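Local coordinates for HD domain protein (Enterococcus faecalis, PDB 4LRL) that probably hydrolyses deoxyribonucleoside triphosphates to the deoxynucleoside and triphosphate, as a metal-binding HD-domain enzyme under allosteric control by nucleotides, at residues K71-S76 with Q265-P270; G139-T144 with G323-Y328. All coordinates share one frame; numbering follows the deposited sequence.

Overall arrangement
Interactions 1 and 2 lie side by side, their centres 15 Å apart, and they touch. Tyr141 of interaction 2 packs its ring against Gly74, with 3.9 Å between Tyr141 CD2 and Gly74 CA, and its hydroxyl meets the ammonium group of Lys71 in a probable hydrogen bond, Lys71 NZ to Tyr141 OH 3.2 Å. The loop 71-76 is thus held between the 265-270 and 139-144 segments. Interaction 1 reaches towards two sites: the Tyr267 side chain is about 10 Å from the bound nickel, while His269 binds dTTP. Leu73 and His143, one from each interaction, belong to the dATP site, whose ligand is not bound to this chain.

Interaction 1: residues K71-S76 with Q265-P270; sequences KQLGTS and QVYFHP. With TTP (thymidine-5'-triphosphate), chain S.
Leu73 meets Tyr267 in the apolar part of this contact, one methyl against the CE2-CD2 bond of the ring. CD2 of Leu73 approaches obliquely, 3.6 Å from Tyr267 CE2, and the two side chains cross at about a right angle. Tyr267 has CG anti to its carbonyl carbon (chi1 -53°), a setting that carries the ring out from the helix to the leucine. Its ring also stacks with Tyr396, and its hydroxyl is hydrogen-bonded to Asp215 on helix 206-219.

The polar part runs through water. One molecule sits 3.0 Å from Ser76 OG and donates to Val266 O at 2.6 Å, tying the loop to the last turn of helix 249-267, where a wider pi-type turn spans 265-267. Beside this bridge, Ser76 OG lies 4.2 Å from Val266 CG1. The helix ends here and His269 N-caps the next one, 270-291, its ND1 bonded to the backbone N of Val271. This junction of the HD-associated region lines the dTTP pocket, completed by Thr79 and arginines of two neighbouring subunits and consistent with allosteric regulation.

With ND1 so occupied, the other ring nitrogen serves the nucleotide: His269 NE2 donates to O2A of dTTP over 2.8 Å, the oxygen lying in the ring plane and the N-H...O angle bent to 143°. At the base, Gln265 sets CG 3.1 Å from TTP O4, while its amide nitrogen bonds Asp254 of the second subunit.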
ATOM      1  N   LYS C  71      -8.414   2.425 -24.783  1.00 35.27           N
ATOM      2  CA  LYS C  71      -8.469   2.647 -23.335  1.00 34.35           C
ATOM      3  C   LYS C  71      -9.588   1.840 -22.730  1.00 33.41           C
ATOM      4  O   LYS C  71     -10.659   1.716 -23.323  1.00 33.88           O
ATOM      5  CB  LYS C  71      -8.669   4.119 -22.995  1.00 34.65           C
ATOM      6  CG  LYS C  71      -7.398   4.974 -23.056  1.00 35.05           C
ATOM      7  CD  LYS C  71      -7.676   6.408 -22.573  1.00 35.92           C
ATOM      8  CE  LYS C  71      -8.493   7.226 -23.589  1.00 39.88           C
ATOM      9  NZ  LYS C  71      -7.930   7.268 -25.001  1.00 40.40           N
ATOM     10  N   GLN C  72      -9.332   1.300 -21.545  1.00 32.46           N
ATOM     11  CA  GLN C  72     -10.320   0.508 -20.824  1.00 32.24           C
ATOM     12  C   GLN C  72     -11.468   1.373 -20.292  1.00 32.61           C
ATOM     13  O   GLN C  72     -12.627   0.960 -20.320  1.00 32.48           O
ATOM     14  CB  GLN C  72      -9.640  -0.274 -19.680  1.00 31.52           C
ATOM     15  CG  GLN C  72     -10.587  -0.943 -18.678  1.00 29.88           C
ATOM     16  CD  GLN C  72     -11.192  -2.245 -19.203  1.00 30.13           C
ATOM     17  OE1 GLN C  72     -10.736  -2.796 -20.203  1.00 30.88           O
ATOM     18  NE2 GLN C  72     -12.217  -2.739 -18.524  1.00 27.32           N
ATOM     19  N   LEU C  73     -11.157   2.574 -19.815  1.00 32.95           N
ATOM     20  CA  LEU C  73     -12.187   3.354 -19.123  1.00 33.89           C
ATOM     21  C   LEU C  73     -12.720   4.545 -19.907  1.00 34.97           C
ATOM     22  O   LEU C  73     -13.526   5.350 -19.393  1.00 35.48           O
ATOM     23  CB  LEU C  73     -11.722   3.761 -17.732  1.00 33.49           C
ATOM     24  CG  LEU C  73     -11.862   2.696 -16.649  1.00 32.59           C
ATOM     25  CD1 LEU C  73     -11.431   3.306 -15.325  1.00 31.51           C
ATOM     26  CD2 LEU C  73     -13.289   2.145 -16.580  1.00 32.94           C
ATOM     27  N   GLY C  74     -12.290   4.627 -21.161  1.00 35.36           N
ATOM     28  CA  GLY C  74     -12.780   5.639 -22.088  1.00 36.13           C
ATOM     29  C   GLY C  74     -12.452   7.034 -21.613  1.00 35.76           C
ATOM     30  O   GLY C  74     -11.306   7.479 -21.701  1.00 36.44           O
ATOM     31  N   THR C  75     -13.463   7.698 -21.075  1.00 35.13           N
ATOM     32  CA  THR C  75     -13.379   9.096 -20.718  1.00 34.93           C
ATOM     33  C   THR C  75     -12.953   9.303 -19.280  1.00 34.17           C
ATOM     34  O   THR C  75     -12.681  10.431 -18.878  1.00 34.77           O
ATOM     35  CB  THR C  75     -14.733   9.800 -20.923  1.00 36.13           C
ATOM     36  OG1 THR C  75     -15.754   9.060 -20.248  1.00 35.05           O
ATOM     37  CG2 THR C  75     -15.073   9.914 -22.423  1.00 35.83           C
ATOM     38  N   SER C  76     -12.891   8.226 -18.507  1.00 32.80           N
ATOM     39  CA  SER C  76     -12.486   8.319 -17.110  1.00 32.33           C
ATOM     40  C   SER C  76     -11.124   8.974 -16.880  1.00 31.92           C
ATOM     41  O   SER C  76     -10.910   9.592 -15.843  1.00 32.02           O
ATOM     42  CB  SER C  76     -12.514   6.956 -16.440  1.00 31.33           C
ATOM     43  OG  SER C  76     -13.802   6.719 -15.895  1.00 34.43           O
ATOM     44  N   GLN C 265     -17.943   6.383  -7.157  1.00 35.66           N
ATOM     45  CA  GLN C 265     -16.808   7.300  -7.096  1.00 35.90           C
ATOM     46  C   GLN C 265     -16.124   7.473  -8.440  1.00 34.47           C
ATOM     47  O   GLN C 265     -15.586   8.546  -8.729  1.00 34.58           O
ATOM     48  CB  GLN C 265     -15.784   6.831  -6.063  1.00 36.90           C
ATOM     49  CG  GLN C 265     -16.214   7.084  -4.628  1.00 41.39           C
ATOM     50  CD  GLN C 265     -15.505   6.185  -3.613  1.00 45.26           C
ATOM     51  OE1 GLN C 265     -14.407   5.676  -3.863  1.00 45.90           O
ATOM     52  NE2 GLN C 265     -16.141   5.994  -2.450  1.00 47.14           N
ATOM     53  N   VAL C 266     -16.136   6.424  -9.255  1.00 32.65           N
ATOM     54  CA  VAL C 266     -15.389   6.449 -10.507  1.00 31.73           C
ATOM     55  C   VAL C 266     -16.291   6.381 -11.745  1.00 31.09           C
ATOM     56  O   VAL C 266     -16.425   7.373 -12.461  1.00 30.82           O
ATOM     57  CB  VAL C 266     -14.292   5.352 -10.541  1.00 32.00           C
ATOM     58  CG1 VAL C 266     -13.576   5.310 -11.906  1.00 30.71           C
ATOM     59  CG2 VAL C 266     -13.308   5.578  -9.407  1.00 32.03           C
ATOM     60  N   TYR C 267     -16.924   5.232 -11.972  1.00 30.42           N
ATOM     61  CA  TYR C 267     -17.674   5.005 -13.202  1.00 30.19           C
ATOM     62  C   TYR C 267     -18.794   6.020 -13.421  1.00 30.30           C
ATOM     63  O   TYR C 267     -19.065   6.389 -14.561  1.00 30.32           O
ATOM     64  CB  TYR C 267     -18.214   3.558 -13.288  1.00 29.95           C
ATOM     65  CG  TYR C 267     -17.159   2.468 -13.083  1.00 31.31           C
ATOM     66  CD1 TYR C 267     -17.466   1.296 -12.399  1.00 33.08           C
ATOM     67  CD2 TYR C 267     -15.855   2.620 -13.558  1.00 32.04           C
ATOM     68  CE1 TYR C 267     -16.514   0.301 -12.201  1.00 33.43           C
ATOM     69  CE2 TYR C 267     -14.894   1.631 -13.354  1.00 33.03           C
ATOM     70  CZ  TYR C 267     -15.237   0.475 -12.675  1.00 34.05           C
ATOM     71  OH  TYR C 267     -14.292  -0.510 -12.468  1.00 34.85           O
ATOM     72  N   PHE C 268     -19.424   6.476 -12.340  1.00 30.54           N
ATOM     73  CA  PHE C 268     -20.567   7.381 -12.446  1.00 30.67           C
ATOM     74  C   PHE C 268     -20.177   8.857 -12.356  1.00 30.75           C
ATOM     75  O   PHE C 268     -21.057   9.716 -12.312  1.00 31.05           O
ATOM     76  CB  PHE C 268     -21.623   7.078 -11.375  1.00 31.47           C
ATOM     77  CG  PHE C 268     -22.271   5.714 -11.499  1.00 31.81           C
ATOM     78  CD1 PHE C 268     -22.075   4.914 -12.625  1.00 31.67           C
ATOM     79  CD2 PHE C 268     -23.113   5.247 -10.487  1.00 32.60           C
ATOM     80  CE1 PHE C 268     -22.693   3.669 -12.737  1.00 31.26           C
ATOM     81  CE2 PHE C 268     -23.738   4.004 -10.588  1.00 32.25           C
ATOM     82  CZ  PHE C 268     -23.521   3.212 -11.717  1.00 32.32           C
ATOM     83  N   HIS C 269     -18.871   9.149 -12.331  1.00 30.35           N
ATOM     84  CA  HIS C 269     -18.398  10.519 -12.126  1.00 30.15           C
ATOM     85  C   HIS C 269     -18.937  11.486 -13.173  1.00 29.63           C
ATOM     86  O   HIS C 269     -18.795  11.243 -14.376  1.00 28.58           O
ATOM     87  CB  HIS C 269     -16.873  10.606 -12.089  1.00 30.18           C
ATOM     88  CG  HIS C 269     -16.372  11.828 -11.387  1.00 31.71           C
ATOM     89  ND1 HIS C 269     -16.442  13.088 -11.942  1.00 33.15           N
ATOM     90  CD2 HIS C 269     -15.837  11.990 -10.153  1.00 32.99           C
ATOM     91  CE1 HIS C 269     -15.961  13.973 -11.084  1.00 35.25           C
ATOM     92  NE2 HIS C 269     -15.583  13.331  -9.992  1.00 34.86           N
ATOM     93  N   PRO C 270     -19.559  12.588 -12.714  1.00 30.40           N
ATOM     94  CA  PRO C 270     -20.172  13.593 -13.609  1.00 30.37           C
ATOM     95  C   PRO C 270     -19.213  14.231 -14.620  1.00 30.08           C
ATOM     96  O   PRO C 270     -19.601  14.484 -15.754  1.00 29.55           O
ATOM     97  CB  PRO C 270     -20.703  14.656 -12.645  1.00 31.15           C
ATOM     98  CG  PRO C 270     -20.849  13.940 -11.315  1.00 31.84           C
ATOM     99  CD  PRO C 270     -19.795  12.885 -11.286  1.00 30.60           C
TER
HETATM  100  PA  TTP S 503     -13.613  16.254  -7.722  1.00 56.25           P
HETATM  101  O1A TTP S 503     -13.113  17.521  -8.364  1.00 57.53           O
HETATM  102  O2A TTP S 503     -14.702  15.465  -8.395  1.00 57.11           O
HETATM  103  O3A TTP S 503     -14.091  16.516  -6.196  1.00 59.77           O
HETATM  104  PB  TTP S 503     -13.380  17.434  -5.052  1.00 61.48           P
HETATM  105  O1B TTP S 503     -11.903  17.119  -5.011  1.00 62.48           O
HETATM  106  O2B TTP S 503     -14.142  17.209  -3.764  1.00 61.65           O
HETATM  107  O3B TTP S 503     -13.545  18.992  -5.516  1.00 62.81           O
HETATM  108  PG  TTP S 503     -14.616  19.652  -6.561  0.75 64.65           P
HETATM  109  O1G TTP S 503     -14.692  21.095  -6.092  0.75 64.18           O
HETATM  110  O2G TTP S 503     -15.904  18.865  -6.380  0.75 63.63           O
HETATM  111  O3G TTP S 503     -14.007  19.543  -7.939  0.75 62.77           O
HETATM  112  O5' TTP S 503     -12.354  15.274  -7.546  1.00 55.93           O
HETATM  113  C5' TTP S 503     -11.009  15.684  -7.799  1.00 52.34           C
HETATM  114  C4' TTP S 503     -10.120  14.452  -7.894  1.00 49.69           C
HETATM  115  O4' TTP S 503     -10.443  13.555  -6.825  1.00 49.05           O
HETATM  116  C3' TTP S 503     -10.343  13.709  -9.201  1.00 48.31           C
HETATM  117  O3' TTP S 503      -9.111  13.333  -9.808  1.00 45.88           O
HETATM  118  C2' TTP S 503     -11.060  12.437  -8.815  1.00 48.49           C
HETATM  119  C1' TTP S 503     -10.754  12.258  -7.337  1.00 48.34           C
HETATM  120  N1  TTP S 503     -11.908  11.662  -6.659  1.00 48.72           N
HETATM  121  C2  TTP S 503     -11.751  10.485  -5.859  1.00 48.31           C
HETATM  122  O2  TTP S 503     -10.624   9.948  -5.713  1.00 46.19           O
HETATM  123  N3  TTP S 503     -12.827   9.945  -5.246  1.00 47.33           N
HETATM  124  C4  TTP S 503     -14.046  10.504  -5.389  1.00 48.06           C
HETATM  125  O4  TTP S 503     -15.022   9.976  -4.807  1.00 47.41           O
HETATM  126  C5  TTP S 503     -14.223  11.660  -6.173  1.00 48.42           C
HETATM  127  C5M TTP S 503     -15.579  12.311  -6.352  1.00 48.41           C
HETATM  128  C6  TTP S 503     -13.124  12.225  -6.808  1.00 47.59           C
HETATM  129  O   HOH W   1     -14.686   8.722 -13.881  1.00 34.43           O

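Interaction 2: residues G139-T144 with G323-Y328; sequences GPYSHT and GVLSTY
Leu325 reaches across from helix 322-332 and lays a single methyl, CD1, against both Pro140 and Tyr141. The contact is apolar throughout and all three residues are buried. CD1 comes to 3.6 Å from Tyr141 CD1, at the edge of the ring and near its plane, so the methyl meets the rim of the tyrosine and does not cover a face. The same carbon is 3.9 Å from Pro140 CB and 4.0 Å from Pro140 CG, and thus bridges two consecutive residues.

The leucine is extended: CG stands anti to the carbonyl carbon (chi1 -71°), and the second torsion of -176° carries CD1 straight on, away from its own helix. Tyr141, at the N-cap position of helix 142-149, likewise holds CG opposite its carbonyl carbon, with chi1 -55°, which brings the CD1 side of the ring alongside the leucine methyl. Relative to Leu325, the proline side chain crosses at about a right angle, whereas Tyr141 and Leu325 slide past each other in opposite directions, so the phenol end passes the methyl and continues toward the loop 71-76, where OH is hydrogen-bonded to Lys71 NZ. On the leucine's helix, Gly323 O is gripped twice by one residue, by Thr327 OG1 at 2.6 Å and Thr327 N at 3.1 Å.

The contact joins the start of helix 142-149, in the HD domain, to helix 322-332 in the HD-associated region. Helix 270-291 is a third neighbour, its Leu279 touching Tyr141 and its Glu276 hydrogen-bonded to Thr144, while Val324 and Thr327 of helix 322-332 pack against the third subunit.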
ATOM      1  N   GLY C 139     -14.642  -1.793 -29.493  1.00 40.44           N
ATOM      2  CA  GLY C 139     -13.938  -0.787 -30.283  1.00 40.42           C
ATOM      3  C   GLY C 139     -13.656   0.430 -29.418  1.00 39.42           C
ATOM      4  O   GLY C 139     -13.877   0.381 -28.210  1.00 37.96           O
ATOM      5  N   PRO C 140     -13.180   1.535 -30.029  1.00 39.97           N
ATOM      6  CA  PRO C 140     -12.866   2.744 -29.267  1.00 39.20           C
ATOM      7  C   PRO C 140     -14.111   3.313 -28.590  1.00 39.38           C
ATOM      8  O   PRO C 140     -15.198   3.275 -29.181  1.00 39.85           O
ATOM      9  CB  PRO C 140     -12.372   3.715 -30.346  1.00 41.02           C
ATOM     10  CG  PRO C 140     -12.999   3.226 -31.634  1.00 41.70           C
ATOM     11  CD  PRO C 140     -12.983   1.732 -31.481  1.00 41.42           C
ATOM     12  N   TYR C 141     -13.950   3.819 -27.363  1.00 38.32           N
ATOM     13  CA  TYR C 141     -15.046   4.426 -26.595  1.00 38.70           C
ATOM     14  C   TYR C 141     -16.329   3.646 -26.813  1.00 39.46           C
ATOM     15  O   TYR C 141     -17.324   4.162 -27.344  1.00 40.53           O
ATOM     16  CB  TYR C 141     -15.224   5.903 -26.971  1.00 39.46           C
ATOM     17  CG  TYR C 141     -13.946   6.695 -26.813  1.00 39.88           C
ATOM     18  CD1 TYR C 141     -13.140   6.959 -27.909  1.00 40.02           C
ATOM     19  CD2 TYR C 141     -13.526   7.147 -25.556  1.00 38.97           C
ATOM     20  CE1 TYR C 141     -11.964   7.673 -27.774  1.00 41.11           C
ATOM     21  CE2 TYR C 141     -12.344   7.864 -25.412  1.00 39.46           C
ATOM     22  CZ  TYR C 141     -11.571   8.118 -26.532  1.00 40.21           C
ATOM     23  OH  TYR C 141     -10.403   8.815 -26.426  1.00 41.25           O
ATOM     24  N   SER C 142     -16.274   2.389 -26.392  1.00 38.97           N
ATOM     25  CA  SER C 142     -17.243   1.377 -26.776  1.00 40.15           C
ATOM     26  C   SER C 142     -18.689   1.810 -26.564  1.00 40.91           C
ATOM     27  O   SER C 142     -19.507   1.705 -27.480  1.00 42.54           O
ATOM     28  CB  SER C 142     -16.928   0.059 -26.062  1.00 38.95           C
ATOM     29  OG  SER C 142     -18.081  -0.755 -25.988  1.00 41.79           O
ATOM     30  N   HIS C 143     -18.993   2.328 -25.377  1.00 40.58           N
ATOM     31  CA  HIS C 143     -20.369   2.716 -25.038  1.00 41.52           C
ATOM     32  C   HIS C 143     -20.927   3.851 -25.930  1.00 42.47           C
ATOM     33  O   HIS C 143     -22.074   3.787 -26.385  1.00 43.49           O
ATOM     34  CB  HIS C 143     -20.482   3.084 -23.548  1.00 41.00           C
ATOM     35  CG  HIS C 143     -21.892   3.293 -23.090  1.00 43.16           C
ATOM     36  ND1 HIS C 143     -22.420   4.545 -22.849  1.00 44.77           N
ATOM     37  CD2 HIS C 143     -22.899   2.411 -22.873  1.00 45.23           C
ATOM     38  CE1 HIS C 143     -23.683   4.426 -22.480  1.00 46.50           C
ATOM     39  NE2 HIS C 143     -24.002   3.140 -22.492  1.00 47.56           N
ATOM     40  N   THR C 144     -20.107   4.877 -26.166  1.00 41.98           N
ATOM     41  CA  THR C 144     -20.481   6.007 -27.013  1.00 43.28           C
ATOM     42  C   THR C 144     -20.636   5.555 -28.463  1.00 44.56           C
ATOM     43  O   THR C 144     -21.585   5.929 -29.147  1.00 45.75           O
ATOM     44  CB  THR C 144     -19.421   7.122 -26.950  1.00 42.80           C
ATOM     45  OG1 THR C 144     -19.141   7.434 -25.589  1.00 41.37           O
ATOM     46  CG2 THR C 144     -19.902   8.374 -27.653  1.00 43.93           C
ATOM     47  N   GLY C 323      -6.740   6.189 -31.187  1.00 40.18           N
ATOM     48  CA  GLY C 323      -5.874   7.056 -31.955  1.00 40.13           C
ATOM     49  C   GLY C 323      -6.442   7.467 -33.303  1.00 40.23           C
ATOM     50  O   GLY C 323      -6.134   8.546 -33.808  1.00 40.40           O
ATOM     51  N   VAL C 324      -7.257   6.599 -33.892  1.00 39.81           N
ATOM     52  CA  VAL C 324      -7.934   6.926 -35.136  1.00 40.31           C
ATOM     53  C   VAL C 324      -8.882   8.100 -34.901  1.00 39.49           C
ATOM     54  O   VAL C 324      -8.828   9.099 -35.625  1.00 40.08           O
ATOM     55  CB  VAL C 324      -8.684   5.697 -35.739  1.00 40.95           C
ATOM     56  CG1 VAL C 324      -9.634   6.129 -36.851  1.00 41.27           C
ATOM     57  CG2 VAL C 324      -7.683   4.665 -36.275  1.00 41.59           C
ATOM     58  N   LEU C 325      -9.711   7.989 -33.864  1.00 38.14           N
ATOM     59  CA  LEU C 325     -10.698   9.023 -33.540  1.00 37.28           C
ATOM     60  C   LEU C 325     -10.065  10.369 -33.224  1.00 36.71           C
ATOM     61  O   LEU C 325     -10.456  11.388 -33.797  1.00 36.93           O
ATOM     62  CB  LEU C 325     -11.611   8.582 -32.393  1.00 36.70           C
ATOM     63  CG  LEU C 325     -12.635   7.484 -32.704  1.00 37.45           C
ATOM     64  CD1 LEU C 325     -13.511   7.224 -31.502  1.00 37.11           C
ATOM     65  CD2 LEU C 325     -13.495   7.872 -33.864  1.00 40.23           C
ATOM     66  N   SER C 326      -9.077  10.371 -32.330  1.00 35.79           N
ATOM     67  CA  SER C 326      -8.441  11.617 -31.927  1.00 35.31           C
ATOM     68  C   SER C 326      -7.732  12.293 -33.102  1.00 36.10           C
ATOM     69  O   SER C 326      -7.740  13.518 -33.213  1.00 36.13           O
ATOM     70  CB  SER C 326      -7.510  11.418 -30.725  1.00 34.79           C
ATOM     71  OG  SER C 326      -6.560  10.412 -30.981  1.00 35.64           O
ATOM     72  N   THR C 327      -7.156  11.488 -33.993  1.00 36.45           N
ATOM     73  CA  THR C 327      -6.533  12.010 -35.205  1.00 37.64           C
ATOM     74  C   THR C 327      -7.549  12.766 -36.078  1.00 38.30           C
ATOM     75  O   THR C 327      -7.287  13.882 -36.534  1.00 39.20           O
ATOM     76  CB  THR C 327      -5.834  10.893 -35.999  1.00 38.44           C
ATOM     77  OG1 THR C 327      -4.815  10.298 -35.182  1.00 37.05           O
ATOM     78  CG2 THR C 327      -5.197  11.447 -37.288  1.00 39.39           C
ATOM     79  N   TYR C 328      -8.717  12.167 -36.278  1.00 38.13           N
ATOM     80  CA  TYR C 328      -9.760  12.817 -37.051  1.00 38.90           C
ATOM     81  C   TYR C 328     -10.294  14.062 -36.342  1.00 38.63           C
ATOM     82  O   TYR C 328     -10.526  15.086 -36.998  1.00 39.66           O
ATOM     83  CB  TYR C 328     -10.886  11.840 -37.421  1.00 38.80           C
ATOM     84  CG  TYR C 328     -10.474  10.699 -38.339  1.00 39.09           C
ATOM     85  CD1 TYR C 328     -11.218   9.516 -38.383  1.00 38.91           C
ATOM     86  CD2 TYR C 328      -9.344  10.793 -39.155  1.00 40.02           C
ATOM     87  CE1 TYR C 328     -10.852   8.460 -39.223  1.00 39.05           C
ATOM     88  CE2 TYR C 328      -8.966   9.737 -39.996  1.00 40.90           C
ATOM     89  CZ  TYR C 328      -9.729   8.578 -40.021  1.00 40.76           C
ATOM     90  OH  TYR C 328      -9.375   7.534 -40.848  1.00 43.33           O
TER